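PP1b (Porcine reproductive and respiratory syndrome virus, PDB 6JDR) probably unwinds RNA and DNA duplexes with 5' to 3' polarity, driven by ATP hydrolysis, as the zinc-binding helicase part of the viral replicase polyprotein. Local coordinates at residues G8-L22 with A124-A136. The protein carries 1 engineered substitution. Numbering follows the deposited sequence.
Sequences GYCGAPAPYATACGL and ALLPTCKEINMVA. With ZN (zinc ion), chain C; ZN (zinc ion), chain B.
Cys20 and Cys129 meet where the zinc-binding loop 8-22 lies against the linker 124-136, and this end of the contact is the tightly packed one. Cys129 N donates to Cys20 O over 2.7 Å, and from the preceding residue Ala19 O accepts from Leu126 N at 2.9 Å, so the type I turn Thr18-Gly21 is gripped by two backbone bonds. Ala19 O also accepts from a water that bridges to Ala124 O. At the last position of that turn Gly21 CA comes to 3.4 Å from Leu126 O in a CA-H...O contact, a place with no room for a side chain. With chi1 at 72°, Cys20 SG lies between its own backbone N and carbonyl carbon and binds a zinc ion at 2.3 Å, with His32, His34 and Cys35 completing the site; Cys129 SG packs 3.9 Å from Cys20 SG without being a ligand of the zinc ion. Leu22 packs its CB on Cys129 CB and reaches with CD1 to Ile132 CG2. On the flank, Leu125 CD2 rests on Ala17 CB.

Toward Gly8 a single backbone hydrogen bond, Met134 N to Gly8 O at 2.9 Å, crosses the contact, with Met134 CB packed against the same carbonyl O at 3.3 Å, and the side chain of Val135 is largely exposed to solvent. The aliphatic chain of Lys130 likewise runs outward, away from the turn.

The linker thus docks the N-terminal zinc-binding domain as it passes from strand 118-124 to helix 134-142, where Asn133 is the N-cap. Leu64 of helix 63-67 packs on Leu22, Ile132 and Met134, and strand 93-97 backs Leu125 through Arg94 and Gln96.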
loop_
_atom_site.group_PDB
_atom_site.type_symbol
_atom_site.label_atom_id
_atom_site.label_comp_id
_atom_site.label_asym_id
_atom_site.label_seq_id
_atom_site.Cartn_x
_atom_site.Cartn_y
_atom_site.Cartn_z
ATOM N N GLY A 8 -1.621 8.337 25.796
ATOM C CA GLY A 8 -1.238 7.569 24.613
ATOM C C GLY A 8 -2.124 6.365 24.351
ATOM O O GLY A 8 -2.192 5.887 23.222
ATOM N N TYR A 9 -2.791 5.865 25.392
ATOM C CA TYR A 9 -3.737 4.756 25.252
ATOM C C TYR A 9 -5.118 5.254 24.825
ATOM O O TYR A 9 -5.630 4.861 23.770
ATOM C CB TYR A 9 -3.888 3.987 26.568
ATOM C CG TYR A 9 -2.672 3.205 27.012
ATOM C CD1 TYR A 9 -2.239 2.091 26.297
ATOM C CD2 TYR A 9 -1.978 3.553 28.168
ATOM C CE1 TYR A 9 -1.135 1.360 26.708
ATOM C CE2 TYR A 9 -0.875 2.828 28.590
ATOM C CZ TYR A 9 -0.458 1.731 27.855
ATOM O OH TYR A 9 0.638 1.007 28.264
ATOM N N CYS A 10 -5.703 6.123 25.653
ATOM C CA CYS A 10 -7.126 6.476 25.557
ATOM C C CYS A 10 -7.434 7.932 25.197
ATOM O O CYS A 10 -8.597 8.281 25.002
ATOM C CB CYS A 10 -7.812 6.159 26.882
ATOM S SG CYS A 10 -7.267 7.220 28.242
ATOM N N GLY A 11 -6.417 8.785 25.130
ATOM C CA GLY A 11 -6.614 10.189 24.770
ATOM C C GLY A 11 -7.110 11.114 25.875
ATOM O O GLY A 11 -7.267 12.311 25.644
ATOM N N ALA A 12 -7.350 10.584 27.073
ATOM C CA ALA A 12 -7.755 11.407 28.214
ATOM C C ALA A 12 -6.587 12.288 28.668
ATOM O O ALA A 12 -5.448 12.032 28.283
ATOM C CB ALA A 12 -8.219 10.518 29.356
ATOM N N PRO A 13 -6.860 13.334 29.477
ATOM C CA PRO A 13 -5.774 14.182 29.996
ATOM C C PRO A 13 -4.699 13.384 30.743
ATOM O O PRO A 13 -5.029 12.497 31.535
ATOM C CB PRO A 13 -6.502 15.139 30.945
ATOM C CG PRO A 13 -7.877 15.237 30.382
ATOM C CD PRO A 13 -8.185 13.862 29.856
ATOM N N ALA A 14 -3.433 13.706 30.485
ATOM C CA ALA A 14 -2.307 12.889 30.944
ATOM C C ALA A 14 -1.298 13.698 31.757
ATOM O O ALA A 14 -0.393 14.310 31.191
ATOM C CB ALA A 14 -1.617 12.246 29.749
ATOM N N PRO A 15 -1.445 13.704 33.090
ATOM C CA PRO A 15 -0.461 14.389 33.926
ATOM C C PRO A 15 0.837 13.597 34.132
ATOM O O PRO A 15 1.851 14.186 34.495
ATOM C CB PRO A 15 -1.192 14.587 35.263
ATOM C CG PRO A 15 -2.391 13.698 35.232
ATOM C CD PRO A 15 -2.514 13.068 33.877
ATOM N N TYR A 16 0.806 12.286 33.902
ATOM C CA TYR A 16 1.972 11.432 34.130
ATOM C C TYR A 16 2.480 10.817 32.834
ATOM O O TYR A 16 1.865 10.975 31.778
ATOM C CB TYR A 16 1.624 10.351 35.156
ATOM C CG TYR A 16 1.137 10.962 36.448
ATOM C CD1 TYR A 16 2.038 11.382 37.418
ATOM C CD2 TYR A 16 -0.220 11.175 36.676
ATOM C CE1 TYR A 16 1.605 11.970 38.592
ATOM C CE2 TYR A 16 -0.664 11.764 37.851
ATOM C CZ TYR A 16 0.255 12.162 38.803
ATOM O OH TYR A 16 -0.168 12.744 39.972
ATOM N N ALA A 17 3.616 10.136 32.921
ATOM C CA ALA A 17 4.220 9.494 31.761
ATOM C C ALA A 17 5.034 8.268 32.157
ATOM O O ALA A 17 5.526 8.180 33.283
ATOM C CB ALA A 17 5.100 10.484 31.021
ATOM N N THR A 18 5.173 7.328 31.223
ATOM C CA THR A 18 6.020 6.154 31.432
ATOM C C THR A 18 7.464 6.560 31.213
ATOM O O THR A 18 7.740 7.557 30.542
ATOM C CB THR A 18 5.676 4.990 30.473
ATOM O OG1 THR A 18 6.026 5.336 29.125
ATOM C CG2 THR A 18 4.190 4.643 30.550
ATOM N N ALA A 19 8.383 5.783 31.771
ATOM C CA ALA A 19 9.809 6.021 31.577
ATOM C C ALA A 19 10.212 5.886 30.108
ATOM O O ALA A 19 11.207 6.466 29.683
ATOM C CB ALA A 19 10.623 5.063 32.434
ATOM N N CYS A 20 9.439 5.118 29.339
ATOM C CA CYS A 20 9.699 4.937 27.909
ATOM C C CYS A 20 9.013 5.990 27.017
ATOM O O CYS A 20 8.959 5.826 25.798
ATOM C CB CYS A 20 9.288 3.524 27.479
ATOM S SG CYS A 20 7.508 3.252 27.434
ATOM N N GLY A 21 8.490 7.057 27.618
ATOM C CA GLY A 21 8.034 8.229 26.864
ATOM C C GLY A 21 6.556 8.294 26.513
ATOM O O GLY A 21 6.146 9.160 25.740
ATOM N N LEU A 22 5.749 7.404 27.083
ATOM C CA LEU A 22 4.309 7.380 26.812
ATOM C C LEU A 22 3.553 8.217 27.844
ATOM O O LEU A 22 3.643 7.946 29.043
ATOM C CB LEU A 22 3.792 5.938 26.836
ATOM C CG LEU A 22 2.375 5.710 26.299
ATOM C CD1 LEU A 22 2.324 5.869 24.788
ATOM C CD2 LEU A 22 1.876 4.333 26.700
ATOM N N ALA A 124 16.039 11.075 32.254
ATOM C CA ALA A 124 15.328 11.442 31.037
ATOM C C ALA A 124 14.364 10.336 30.623
ATOM O O ALA A 124 14.670 9.150 30.764
ATOM C CB ALA A 124 16.315 11.714 29.911
ATOM N N LEU A 125 13.199 10.734 30.121
ATOM C CA LEU A 125 12.289 9.807 29.453
ATOM C C LEU A 125 12.911 9.359 28.142
ATOM O O LEU A 125 13.477 10.175 27.411
ATOM C CB LEU A 125 10.935 10.469 29.180
ATOM C CG LEU A 125 9.861 10.299 30.255
ATOM C CD1 LEU A 125 10.405 10.584 31.646
ATOM C CD2 LEU A 125 8.667 11.192 29.944
ATOM N N LEU A 126 12.810 8.067 27.848
ATOM C CA LEU A 126 13.315 7.525 26.589
ATOM C C LEU A 126 12.390 7.925 25.439
ATOM O O LEU A 126 11.211 8.224 25.655
ATOM C CB LEU A 126 13.426 5.998 26.662
ATOM C CG LEU A 126 14.385 5.434 27.715
ATOM C CD1 LEU A 126 14.220 3.932 27.856
ATOM C CD2 LEU A 126 15.829 5.771 27.375
ATOM N N PRO A 127 12.918 7.932 24.205
ATOM C CA PRO A 127 12.073 8.258 23.054
ATOM C C PRO A 127 11.184 7.101 22.576
ATOM O O PRO A 127 10.373 7.307 21.673
ATOM C CB PRO A 127 13.096 8.625 21.973
ATOM C CG PRO A 127 14.306 7.820 22.314
ATOM C CD PRO A 127 14.324 7.709 23.814
ATOM N N THR A 128 11.315 5.914 23.175
ATOM C CA THR A 128 10.618 4.717 22.699
ATOM C C THR A 128 9.184 4.987 22.245
ATOM O O THR A 128 8.837 4.704 21.099
ATOM C CB THR A 128 10.585 3.607 23.768
ATOM O OG1 THR A 128 11.880 3.462 24.369
ATOM C CG2 THR A 128 10.162 2.271 23.149
ATOM N N CYS A 129 8.360 5.539 23.133
ATOM C CA CYS A 129 6.949 5.783 22.832
ATOM C C CYS A 129 6.601 7.271 22.758
ATOM O O CYS A 129 5.448 7.654 22.951
ATOM C CB CYS A 129 6.068 5.080 23.865
ATOM S SG CYS A 129 6.163 3.275 23.808
ATOM N N LYS A 130 7.592 8.100 22.450
ATOM C CA LYS A 130 7.402 9.550 22.355
ATOM C C LYS A 130 6.357 9.934 21.300
ATOM O O LYS A 130 5.585 10.869 21.497
ATOM C CB LYS A 130 8.744 10.218 22.029
ATOM C CG LYS A 130 8.722 11.736 21.975
ATOM C CD LYS A 130 10.114 12.284 21.695
ATOM C CE LYS A 130 10.063 13.719 21.195
ATOM N NZ LYS A 130 11.425 14.254 20.909
ATOM N N GLU A 131 6.338 9.203 20.188
ATOM C CA GLU A 131 5.458 9.512 19.062
ATOM C C GLU A 131 4.243 8.584 18.955
ATOM O O GLU A 131 3.523 8.627 17.957
ATOM C CB GLU A 131 6.263 9.450 17.757
ATOM N N ILE A 132 4.004 7.759 19.973
ATOM C CA ILE A 132 2.921 6.778 19.933
ATOM C C ILE A 132 1.602 7.414 20.366
ATOM O O ILE A 132 1.555 8.164 21.344
ATOM C CB ILE A 132 3.246 5.551 20.822
ATOM C CG1 ILE A 132 4.459 4.788 20.266
ATOM C CG2 ILE A 132 2.043 4.624 20.947
ATOM C CD1 ILE A 132 4.218 4.072 18.952
ATOM N N ASN A 133 0.540 7.097 19.624
ATOM C CA ASN A 133 -0.810 7.598 19.890
ATOM C C ASN A 133 -1.821 6.557 19.403
ATOM O O ASN A 133 -2.150 6.504 18.216
ATOM C CB ASN A 133 -1.019 8.939 19.175
ATOM C CG ASN A 133 -2.384 9.562 19.448
ATOM O OD1 ASN A 133 -3.211 9.008 20.166
ATOM N ND2 ASN A 133 -2.620 10.731 18.866
ATOM N N MET A 134 -2.311 5.732 20.325
ATOM C CA MET A 134 -3.103 4.561 19.948
ATOM C C MET A 134 -4.530 4.891 19.496
ATOM O O MET A 134 -5.164 4.064 18.833
ATOM C CB MET A 134 -3.124 3.530 21.081
ATOM C CG MET A 134 -1.751 2.984 21.456
ATOM S SD MET A 134 -0.881 2.127 20.117
ATOM C CE MET A 134 -1.907 0.673 19.928
ATOM N N VAL A 135 -5.034 6.080 19.830
ATOM C CA VAL A 135 -6.326 6.519 19.281
ATOM C C VAL A 135 -6.173 6.931 17.807
ATOM O O VAL A 135 -7.077 6.712 17.001
ATOM C CB VAL A 135 -7.015 7.625 20.131
ATOM C CG1 VAL A 135 -6.137 8.854 20.301
ATOM C CG2 VAL A 135 -8.351 8.023 19.513
ATOM N N ALA A 136 -5.020 7.498 17.459
ATOM C CA ALA A 136 -4.691 7.796 16.067
ATOM C C ALA A 136 -4.418 6.514 15.282
ATOM O O ALA A 136 -4.809 6.398 14.117
ATOM C CB ALA A 136 -3.487 8.721 15.996
HETATM ZN ZN ZN C . -5.551 6.661 29.419
HETATM ZN ZN ZN B . 7.272 1.588 28.977
HETATM O O HOH W 1 13.497 6.574 31.521
HETATM O O HOH W 2 3.913 10.256 23.931
#